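Local atomic coordinates of mandelate racemase/muconate lactonizing enzyme family protein (Bradyrhizobium sp. ORS 278, PDB entry 3TOY), a protein that belongs to the mandelate racemase/muconate lactonizing enzyme family, metal-binding proteins that pair an N-terminal alpha+beta domain with a barrel-like C-terminal domain. Residues A[31-43]-A[371-383]. Residues are numbered along the deposited sequence; the frame is centred on the assembly and turned at random.
Sequences GVTARAVITPMKR and AWNESAVAKYQVT
Val37 and Gln381 form an antiparallel non-hydrogen-bonded pair, their CA atoms 4.1 Å apart, where the C-terminal tail leaves helix 374-380 and joins the edge of strand 31-41. Two backbone bonds flank the pair, Val382 N to Ala36 O and Ile38 N to Tyr380 O, both 3.0 Å. The helix axis crosses the strand at 87°. One water bridges Ala36 N and Val382 O, which do not bond directly, and accepts from Gln381 NE2.

Arg35 reaches the start of the helix, its chain bent at chi3 (-75°), and grips the Glu374 carboxylate end-on. Arg35 NH1 meets the syn lone pair of Glu374 OE1 at 2.9 Å, nearly straight and in the guanidinium plane; its NH2 reaches Glu374 OE2 at 3.0 Å, tilted out of that plane. Val377 CG1 lies over one guanidinium face, toward its rim, and Trp372 CD1 at the edge, the indole NE1 bonded to Asp61. Pro40 CD sits over a face of the Tyr380 ring, 3.7 Å from its centroid, a CH-pi contact. Ala36 CB and Ile38 CD1 each touch a methyl of Val382, where Leu82 of helix 82-95 also packs.

Two main-chain bonds join the tail, as a short, weakly bonded edge strand, to the N-terminal domain's antiparallel sheet, while the two-pronged salt bridge and the proline-tyrosine contact probably help set how the preceding helix lies across it.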
loop_
_atom_site.group_PDB
_atom_site.type_symbol
_atom_site.label_atom_id
_atom_site.label_comp_id
_atom_site.label_asym_id
_atom_site.label_seq_id
_atom_site.Cartn_x
_atom_site.Cartn_y
_atom_site.Cartn_z
ATOM N N GLY A 31 21.178 36.345 -32.005
ATOM C CA GLY A 31 20.331 37.217 -31.219
ATOM C C GLY A 31 18.930 36.683 -31.031
ATOM O O GLY A 31 18.515 35.735 -31.703
ATOM N N VAL A 32 18.200 37.326 -30.132
ATOM C CA VAL A 32 16.839 36.943 -29.835
ATOM C C VAL A 32 16.010 38.206 -29.642
ATOM O O VAL A 32 16.373 39.089 -28.866
ATOM C CB VAL A 32 16.811 36.073 -28.544
ATOM C CG1 VAL A 32 15.399 35.870 -28.065
ATOM C CG2 VAL A 32 17.496 34.745 -28.814
ATOM N N THR A 33 14.889 38.303 -30.344
ATOM C CA THR A 33 13.991 39.407 -30.108
ATOM C C THR A 33 12.587 38.863 -29.895
ATOM O O THR A 33 12.243 37.802 -30.403
ATOM C CB THR A 33 14.013 40.425 -31.272
ATOM O OG1 THR A 33 13.373 39.865 -32.424
ATOM C CG2 THR A 33 15.443 40.782 -31.618
ATOM N N ALA A 34 11.792 39.591 -29.128
ATOM C CA ALA A 34 10.424 39.193 -28.865
ATOM C C ALA A 34 9.501 40.369 -29.066
ATOM O O ALA A 34 9.814 41.494 -28.666
ATOM C CB ALA A 34 10.307 38.665 -27.419
ATOM N N ARG A 35 8.351 40.119 -29.675
ATOM C CA ARG A 35 7.348 41.166 -29.815
ATOM C C ARG A 35 6.003 40.723 -29.263
ATOM O O ARG A 35 5.625 39.558 -29.396
ATOM C CB ARG A 35 7.193 41.576 -31.282
ATOM C CG ARG A 35 8.474 42.145 -31.922
ATOM C CD ARG A 35 8.258 42.408 -33.412
ATOM N NE ARG A 35 8.259 41.176 -34.197
ATOM C CZ ARG A 35 7.934 41.105 -35.484
ATOM N NH1 ARG A 35 7.586 42.203 -36.146
ATOM N NH2 ARG A 35 7.968 39.937 -36.113
ATOM N N ALA A 36 5.279 41.661 -28.667
ATOM C CA ALA A 36 3.944 41.401 -28.146
ATOM C C ALA A 36 2.867 41.855 -29.131
ATOM O O ALA A 36 2.949 42.954 -29.688
ATOM C CB ALA A 36 3.771 42.112 -26.801
ATOM N N VAL A 37 1.857 41.016 -29.349
ATOM C CA VAL A 37 0.702 41.405 -30.153
ATOM C C VAL A 37 -0.577 41.016 -29.443
ATOM O O VAL A 37 -0.579 40.114 -28.599
ATOM C CB VAL A 37 0.698 40.766 -31.547
ATOM C CG1 VAL A 37 1.914 41.220 -32.353
ATOM C CG2 VAL A 37 0.676 39.243 -31.462
ATOM N N ILE A 38 -1.660 41.704 -29.772
ATOM C CA ILE A 38 -2.973 41.273 -29.336
ATOM C C ILE A 38 -3.855 41.087 -30.561
ATOM O O ILE A 38 -4.285 42.059 -31.194
ATOM C CB ILE A 38 -3.597 42.261 -28.345
ATOM C CG1 ILE A 38 -2.643 42.487 -27.162
ATOM C CG2 ILE A 38 -4.964 41.763 -27.876
ATOM C CD1 ILE A 38 -3.171 43.428 -26.115
ATOM N N THR A 39 -4.106 39.832 -30.905
ATOM C CA THR A 39 -4.877 39.504 -32.087
ATOM C C THR A 39 -6.364 39.515 -31.787
ATOM O O THR A 39 -6.777 39.244 -30.659
ATOM C CB THR A 39 -4.503 38.113 -32.620
ATOM O OG1 THR A 39 -4.758 37.130 -31.602
ATOM C CG2 THR A 39 -3.042 38.068 -33.010
ATOM N N PRO A 40 -7.182 39.826 -32.800
ATOM C CA PRO A 40 -8.623 39.800 -32.596
ATOM C C PRO A 40 -9.161 38.371 -32.616
ATOM O O PRO A 40 -8.573 37.501 -33.255
ATOM C CB PRO A 40 -9.162 40.580 -33.803
ATOM C CG PRO A 40 -8.143 40.394 -34.856
ATOM C CD PRO A 40 -6.812 40.309 -34.142
ATOM N N MET A 41 -10.260 38.136 -31.902
ATOM C CA MET A 41 -10.937 36.842 -31.891
ATOM C C MET A 41 -12.369 36.995 -32.382
ATOM O O MET A 41 -13.103 37.847 -31.870
ATOM C CB MET A 41 -10.992 36.291 -30.467
ATOM C CG MET A 41 -9.656 36.017 -29.823
ATOM S SD MET A 41 -9.928 35.428 -28.148
ATOM C CE MET A 41 -11.246 34.250 -28.433
ATOM N N LYS A 42 -12.778 36.169 -33.342
ATOM C CA LYS A 42 -14.143 36.233 -33.870
ATOM C C LYS A 42 -15.167 36.078 -32.748
ATOM O O LYS A 42 -16.074 36.906 -32.590
ATOM C CB LYS A 42 -14.362 35.157 -34.941
ATOM N N ARG A 43 -15.002 35.016 -31.964
ATOM C CA ARG A 43 -15.952 34.674 -30.917
ATOM C C ARG A 43 -15.274 34.662 -29.552
ATOM O O ARG A 43 -14.274 33.968 -29.361
ATOM C CB ARG A 43 -16.570 33.301 -31.204
ATOM C CG ARG A 43 -17.566 32.815 -30.163
ATOM C CD ARG A 43 -18.058 31.414 -30.498
ATOM N NE ARG A 43 -18.848 30.842 -29.411
ATOM C CZ ARG A 43 -18.330 30.362 -28.281
ATOM N NH1 ARG A 43 -17.016 30.386 -28.077
ATOM N NH2 ARG A 43 -19.128 29.857 -27.349
ATOM N N ALA A 371 5.925 31.609 -39.782
ATOM C CA ALA A 371 6.574 32.810 -40.308
ATOM C C ALA A 371 5.535 33.895 -40.175
ATOM O O ALA A 371 4.340 33.631 -40.328
ATOM C CB ALA A 371 6.964 32.613 -41.748
ATOM N N TRP A 372 5.970 35.112 -39.880
ATOM C CA TRP A 372 5.028 36.164 -39.567
ATOM C C TRP A 372 4.513 36.904 -40.802
ATOM O O TRP A 372 5.273 37.234 -41.716
ATOM C CB TRP A 372 5.655 37.178 -38.621
ATOM C CG TRP A 372 6.515 36.571 -37.572
ATOM C CD1 TRP A 372 7.841 36.821 -37.347
ATOM C CD2 TRP A 372 6.116 35.595 -36.601
ATOM N NE1 TRP A 372 8.284 36.070 -36.287
ATOM C CE2 TRP A 372 7.248 35.306 -35.813
ATOM C CE3 TRP A 372 4.910 34.945 -36.320
ATOM C CZ2 TRP A 372 7.215 34.390 -34.763
ATOM C CZ3 TRP A 372 4.878 34.032 -35.277
ATOM C CH2 TRP A 372 6.024 33.763 -34.514
ATOM N N ASN A 373 3.210 37.147 -40.811
ATOM C CA ASN A 373 2.617 38.151 -41.683
ATOM C C ASN A 373 2.920 39.516 -41.049
ATOM O O ASN A 373 2.177 40.003 -40.196
ATOM C CB ASN A 373 1.114 37.905 -41.791
ATOM C CG ASN A 373 0.389 39.002 -42.554
ATOM O OD1 ASN A 373 0.984 40.004 -42.956
ATOM N ND2 ASN A 373 -0.910 38.813 -42.748
ATOM N N GLU A 374 4.036 40.121 -41.454
ATOM C CA GLU A 374 4.494 41.365 -40.824
ATOM C C GLU A 374 3.494 42.535 -40.854
ATOM O O GLU A 374 3.427 43.326 -39.909
ATOM C CB GLU A 374 5.845 41.798 -41.403
ATOM C CG GLU A 374 7.001 40.869 -41.043
ATOM C CD GLU A 374 7.355 40.932 -39.572
ATOM O OE1 GLU A 374 6.815 41.813 -38.866
ATOM O OE2 GLU A 374 8.175 40.105 -39.123
ATOM N N SER A 375 2.726 42.671 -41.932
ATOM C CA SER A 375 1.775 43.771 -41.980
ATOM C C SER A 375 0.738 43.591 -40.866
ATOM O O SER A 375 0.329 44.548 -40.213
ATOM C CB SER A 375 1.138 43.916 -43.374
ATOM O OG SER A 375 0.093 42.986 -43.598
ATOM N N ALA A 376 0.353 42.350 -40.611
ATOM C CA ALA A 376 -0.585 42.073 -39.534
ATOM C C ALA A 376 0.069 42.260 -38.153
ATOM O O ALA A 376 -0.541 42.827 -37.241
ATOM C CB ALA A 376 -1.186 40.670 -39.690
ATOM N N VAL A 377 1.308 41.808 -38.010
ATOM C CA VAL A 377 2.044 42.041 -36.764
ATOM C C VAL A 377 2.090 43.539 -36.459
ATOM O O VAL A 377 1.783 43.969 -35.347
ATOM C CB VAL A 377 3.474 41.443 -36.802
ATOM C CG1 VAL A 377 4.277 41.884 -35.600
ATOM C CG2 VAL A 377 3.423 39.915 -36.874
ATOM N N ALA A 378 2.448 44.344 -37.453
ATOM C CA ALA A 378 2.455 45.791 -37.266
ATOM C C ALA A 378 1.093 46.298 -36.783
ATOM O O ALA A 378 1.007 47.130 -35.887
ATOM C CB ALA A 378 2.861 46.490 -38.565
ATOM N N LYS A 379 0.026 45.793 -37.388
ATOM C CA LYS A 379 -1.328 46.205 -37.029
ATOM C C LYS A 379 -1.669 45.884 -35.571
ATOM O O LYS A 379 -2.292 46.689 -34.872
ATOM C CB LYS A 379 -2.330 45.525 -37.967
ATOM C CG LYS A 379 -3.761 46.027 -37.878
ATOM C CD LYS A 379 -4.608 45.359 -38.959
ATOM C CE LYS A 379 -5.848 46.173 -39.299
ATOM N NZ LYS A 379 -6.698 46.439 -38.108
ATOM N N TYR A 380 -1.258 44.706 -35.108
ATOM C CA TYR A 380 -1.681 44.224 -33.773
ATOM C C TYR A 380 -0.635 44.322 -32.661
ATOM O O TYR A 380 -0.922 44.006 -31.504
ATOM C CB TYR A 380 -2.190 42.794 -33.877
ATOM C CG TYR A 380 -3.340 42.676 -34.831
ATOM C CD1 TYR A 380 -4.486 43.447 -34.657
ATOM C CD2 TYR A 380 -3.286 41.806 -35.913
ATOM C CE1 TYR A 380 -5.544 43.353 -35.535
ATOM C CE2 TYR A 380 -4.351 41.698 -36.794
ATOM C CZ TYR A 380 -5.468 42.481 -36.600
ATOM O OH TYR A 380 -6.524 42.391 -37.465
ATOM N N GLN A 381 0.565 44.775 -33.000
ATOM C CA GLN A 381 1.610 44.921 -32.004
ATOM C C GLN A 381 1.228 45.908 -30.918
ATOM O O GLN A 381 0.607 46.942 -31.190
ATOM C CB GLN A 381 2.919 45.344 -32.667
ATOM C CG GLN A 381 4.084 45.474 -31.732
ATOM C CD GLN A 381 5.408 45.555 -32.487
ATOM O OE1 GLN A 381 5.425 45.760 -33.708
ATOM N NE2 GLN A 381 6.517 45.412 -31.767
ATOM N N VAL A 382 1.574 45.572 -29.677
ATOM C CA VAL A 382 1.421 46.487 -28.557
ATOM C C VAL A 382 2.779 46.665 -27.910
ATOM O O VAL A 382 3.600 45.746 -27.902
ATOM C CB VAL A 382 0.425 45.973 -27.505
ATOM C CG1 VAL A 382 -0.968 45.872 -28.100
ATOM C CG2 VAL A 382 0.887 44.637 -26.941
ATOM N N THR A 383 3.039 47.852 -27.389
ATOM C CA THR A 383 4.348 48.118 -26.805
ATOM C C THR A 383 4.226 48.878 -25.492
ATOM O O THR A 383 3.168 49.435 -25.174
ATOM C CB THR A 383 5.256 48.906 -27.770
ATOM O OG1 THR A 383 4.657 50.178 -28.059
ATOM C CG2 THR A 383 5.467 48.128 -29.072
ATOM O OXT THR A 383 5.193 48.942 -24.727
HETATM O O HOH W 1 6.046 44.563 -28.988
#